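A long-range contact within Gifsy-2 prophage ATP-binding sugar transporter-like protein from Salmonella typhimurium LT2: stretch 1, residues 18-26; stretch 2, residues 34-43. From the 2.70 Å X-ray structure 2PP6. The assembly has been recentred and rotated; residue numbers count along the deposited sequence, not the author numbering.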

# COMPACT_ATOMS: atom_id res chain seq x y z
N LEU A 18 -12.38 -1.02 0.50
CA LEU A 18 -12.58 0.06 -0.45
C LEU A 18 -13.11 -0.49 -1.77
O LEU A 18 -13.99 0.11 -2.39
CB LEU A 18 -11.27 0.81 -0.68
CG LEU A 18 -11.28 2.00 -1.64
CD1 LEU A 18 -12.34 3.01 -1.25
CD2 LEU A 18 -9.91 2.64 -1.63
N ILE A 19 -12.57 -1.62 -2.20
CA ILE A 19 -13.03 -2.23 -3.43
C ILE A 19 -14.49 -2.62 -3.28
O ILE A 19 -15.30 -2.42 -4.19
CB ILE A 19 -12.24 -3.49 -3.79
CG1 ILE A 19 -10.82 -3.13 -4.21
CG2 ILE A 19 -12.94 -4.23 -4.93
CD1 ILE A 19 -10.06 -4.32 -4.72
N ALA A 20 -14.83 -3.17 -2.12
CA ALA A 20 -16.20 -3.58 -1.86
C ALA A 20 -17.13 -2.37 -1.84
O ALA A 20 -18.25 -2.42 -2.35
CB ALA A 20 -16.29 -4.33 -0.54
N GLU A 21 -16.65 -1.27 -1.26
CA GLU A 21 -17.43 -0.04 -1.18
C GLU A 21 -17.68 0.55 -2.56
O GLU A 21 -18.75 1.04 -2.84
CB GLU A 21 -16.72 0.99 -0.32
CG GLU A 21 -17.53 2.25 -0.08
CD GLU A 21 -18.81 1.97 0.71
OE1 GLU A 21 -19.68 2.87 0.78
OE2 GLU A 21 -18.94 0.86 1.27
N ARG A 22 -16.68 0.50 -3.42
CA ARG A 22 -16.81 1.05 -4.75
C ARG A 22 -17.53 0.19 -5.76
O ARG A 22 -18.29 0.70 -6.56
CB ARG A 22 -15.43 1.41 -5.31
CG ARG A 22 -15.04 2.84 -5.10
CD ARG A 22 -14.68 3.48 -6.42
NE ARG A 22 -13.37 3.04 -6.89
CZ ARG A 22 -12.90 3.28 -8.11
NH1 ARG A 22 -11.70 2.84 -8.45
NH2 ARG A 22 -13.64 3.94 -9.00
N PHE A 23 -17.30 -1.12 -5.75
CA PHE A 23 -17.92 -2.00 -6.73
C PHE A 23 -18.86 -3.06 -6.15
O PHE A 23 -19.57 -3.74 -6.89
CB PHE A 23 -16.82 -2.68 -7.56
CG PHE A 23 -15.68 -1.77 -7.93
CD1 PHE A 23 -15.90 -0.61 -8.67
CD2 PHE A 23 -14.38 -2.05 -7.52
CE1 PHE A 23 -14.86 0.25 -9.00
CE2 PHE A 23 -13.33 -1.19 -7.84
CZ PHE A 23 -13.57 -0.04 -8.58
N GLY A 24 -18.88 -3.20 -4.83
CA GLY A 24 -19.76 -4.19 -4.23
C GLY A 24 -21.24 -4.10 -4.58
O GLY A 24 -21.79 -3.01 -4.76
N MSE A 25 -21.89 -5.26 -4.67
CA MSE A 25 -23.32 -5.36 -4.93
C MSE A 25 -23.94 -6.04 -3.73
O MSE A 25 -23.27 -6.82 -3.05
CB MSE A 25 -23.62 -6.24 -6.12
CG MSE A 25 -23.25 -5.68 -7.45
SE MSE A 25 -23.96 -6.89 -8.75
CE MSE A 25 -22.85 -8.42 -8.34
N LYS A 26 -25.21 -5.75 -3.48
CA LYS A 26 -25.93 -6.36 -2.37
C LYS A 26 -26.59 -7.58 -2.97
O LYS A 26 -27.31 -7.51 -3.97
CB LYS A 26 -26.96 -5.38 -1.82
CG LYS A 26 -27.95 -5.96 -0.83
CD LYS A 26 -27.34 -6.16 0.52
CE LYS A 26 -28.18 -5.46 1.56
NZ LYS A 26 -29.61 -5.87 1.47
N CYS A 34 -25.50 -10.20 1.53
CA CYS A 34 -24.07 -9.92 1.62
C CYS A 34 -23.53 -9.17 0.40
O CYS A 34 -24.23 -8.99 -0.59
CB CYS A 34 -23.30 -11.23 1.78
SG CYS A 34 -23.61 -12.38 0.45
N ILE A 35 -22.28 -8.72 0.48
CA ILE A 35 -21.70 -7.96 -0.61
C ILE A 35 -20.79 -8.78 -1.50
O ILE A 35 -19.93 -9.56 -1.05
CB ILE A 35 -20.94 -6.68 -0.09
CG1 ILE A 35 -21.93 -5.54 0.16
CG2 ILE A 35 -19.96 -6.16 -1.14
CD1 ILE A 35 -23.08 -5.87 1.04
N VAL A 36 -20.96 -8.59 -2.79
CA VAL A 36 -20.18 -9.36 -3.72
C VAL A 36 -19.65 -8.41 -4.79
O VAL A 36 -20.21 -7.35 -5.01
CB VAL A 36 -21.10 -10.49 -4.29
CG1 VAL A 36 -21.45 -10.22 -5.74
CG2 VAL A 36 -20.46 -11.84 -4.05
N VAL A 37 -18.55 -8.76 -5.44
CA VAL A 37 -18.05 -7.89 -6.49
C VAL A 37 -17.83 -8.72 -7.74
O VAL A 37 -17.21 -9.79 -7.68
CB VAL A 37 -16.73 -7.18 -6.07
CG1 VAL A 37 -16.14 -6.42 -7.24
CG2 VAL A 37 -17.00 -6.21 -4.91
N GLU A 38 -18.36 -8.25 -8.87
CA GLU A 38 -18.22 -8.95 -10.13
C GLU A 38 -16.75 -9.09 -10.49
O GLU A 38 -15.96 -8.16 -10.30
CB GLU A 38 -18.98 -8.22 -11.23
CG GLU A 38 -20.47 -8.14 -10.93
CD GLU A 38 -21.34 -8.24 -12.17
OE1 GLU A 38 -21.21 -9.24 -12.93
OE2 GLU A 38 -22.18 -7.33 -12.38
N SER A 39 -16.38 -10.26 -11.00
CA SER A 39 -14.99 -10.52 -11.36
C SER A 39 -14.49 -9.63 -12.47
O SER A 39 -13.29 -9.50 -12.68
CB SER A 39 -14.80 -11.98 -11.76
OG SER A 39 -14.86 -12.81 -10.60
N ASP A 40 -15.41 -9.00 -13.19
CA ASP A 40 -15.02 -8.10 -14.27
C ASP A 40 -14.09 -7.05 -13.69
O ASP A 40 -13.03 -6.79 -14.23
CB ASP A 40 -16.26 -7.42 -14.85
CG ASP A 40 -17.41 -8.39 -15.09
OD1 ASP A 40 -18.46 -7.96 -15.61
OD2 ASP A 40 -17.26 -9.59 -14.77
N PHE A 41 -14.49 -6.47 -12.56
CA PHE A 41 -13.73 -5.43 -11.88
C PHE A 41 -12.42 -5.85 -11.23
O PHE A 41 -11.66 -4.99 -10.78
CB PHE A 41 -14.59 -4.80 -10.79
CG PHE A 41 -15.86 -4.19 -11.29
CD1 PHE A 41 -15.86 -2.90 -11.82
CD2 PHE A 41 -17.06 -4.89 -11.23
CE1 PHE A 41 -17.04 -2.33 -12.28
CE2 PHE A 41 -18.24 -4.32 -11.69
CZ PHE A 41 -18.23 -3.04 -12.21
N LEU A 42 -12.13 -7.14 -11.16
CA LEU A 42 -10.92 -7.59 -10.48
C LEU A 42 -9.93 -8.42 -11.31
O LEU A 42 -8.71 -8.37 -11.08
CB LEU A 42 -11.33 -8.40 -9.24
CG LEU A 42 -12.59 -7.94 -8.49
CD1 LEU A 42 -13.17 -9.09 -7.69
CD2 LEU A 42 -12.27 -6.77 -7.58
N ALA A 43 -10.45 -9.19 -12.26
CA ALA A 43 -9.61 -10.03 -13.11
C ALA A 43 -8.61 -9.19 -13.89
O ALA A 43 -7.71 -9.73 -14.55
CB ALA A 43 -10.49 -10.83 -14.07
O HOH W 1 -19.36 -5.86 -8.69

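The backbone link is a short antiparallel pairing. M25 and V36 form a hydrogen-bonded pair: M25 N donates to V36 O at 2.7 Å, and V36 N donates to M25 O at 2.9 Å. The N-H...O angles are 155° and 156°, well within the range for good hydrogen bonds. K26 and I35 follow as a non-hydrogen-bonded pair.

Two CA-H...O contacts flank these bonds. G24 CA lies 3.3 Å from V36 O, and I35 CA lies 3.1 Å from M25 O. Water 1 extends the link where direct pairing stops. The oxygen of water 1 donates to F23 O at 2.8 Å and accepts from E38 N at 2.6 Å.

The helix 18-23 crosses the strand 34-38 at 83°, and apolar side chains meet where they cross. A20 CB meets I35 CG2 at 4.1 Å, and F23 CB meets V37 CG1 at 3.8 Å. Beyond the strand, L42 CD2 lies 3.7 Å from I19 CG2. G24 has no side chain, and an ideal CB would lie 2.6 Å from I35 CG2 and 2.2 Å from A20 O, a clash with each.

M25 is a selenomethionine. The end of its side chain comes nearer stretch 2, with M25 CE 3.5 Å from both V36 CG1 and E38 CG.

The F23 and F41 rings are nearly parallel, with planes at 9°. Their centroids are 5.0 Å apart, but the rings are slid sideways and barely overlap.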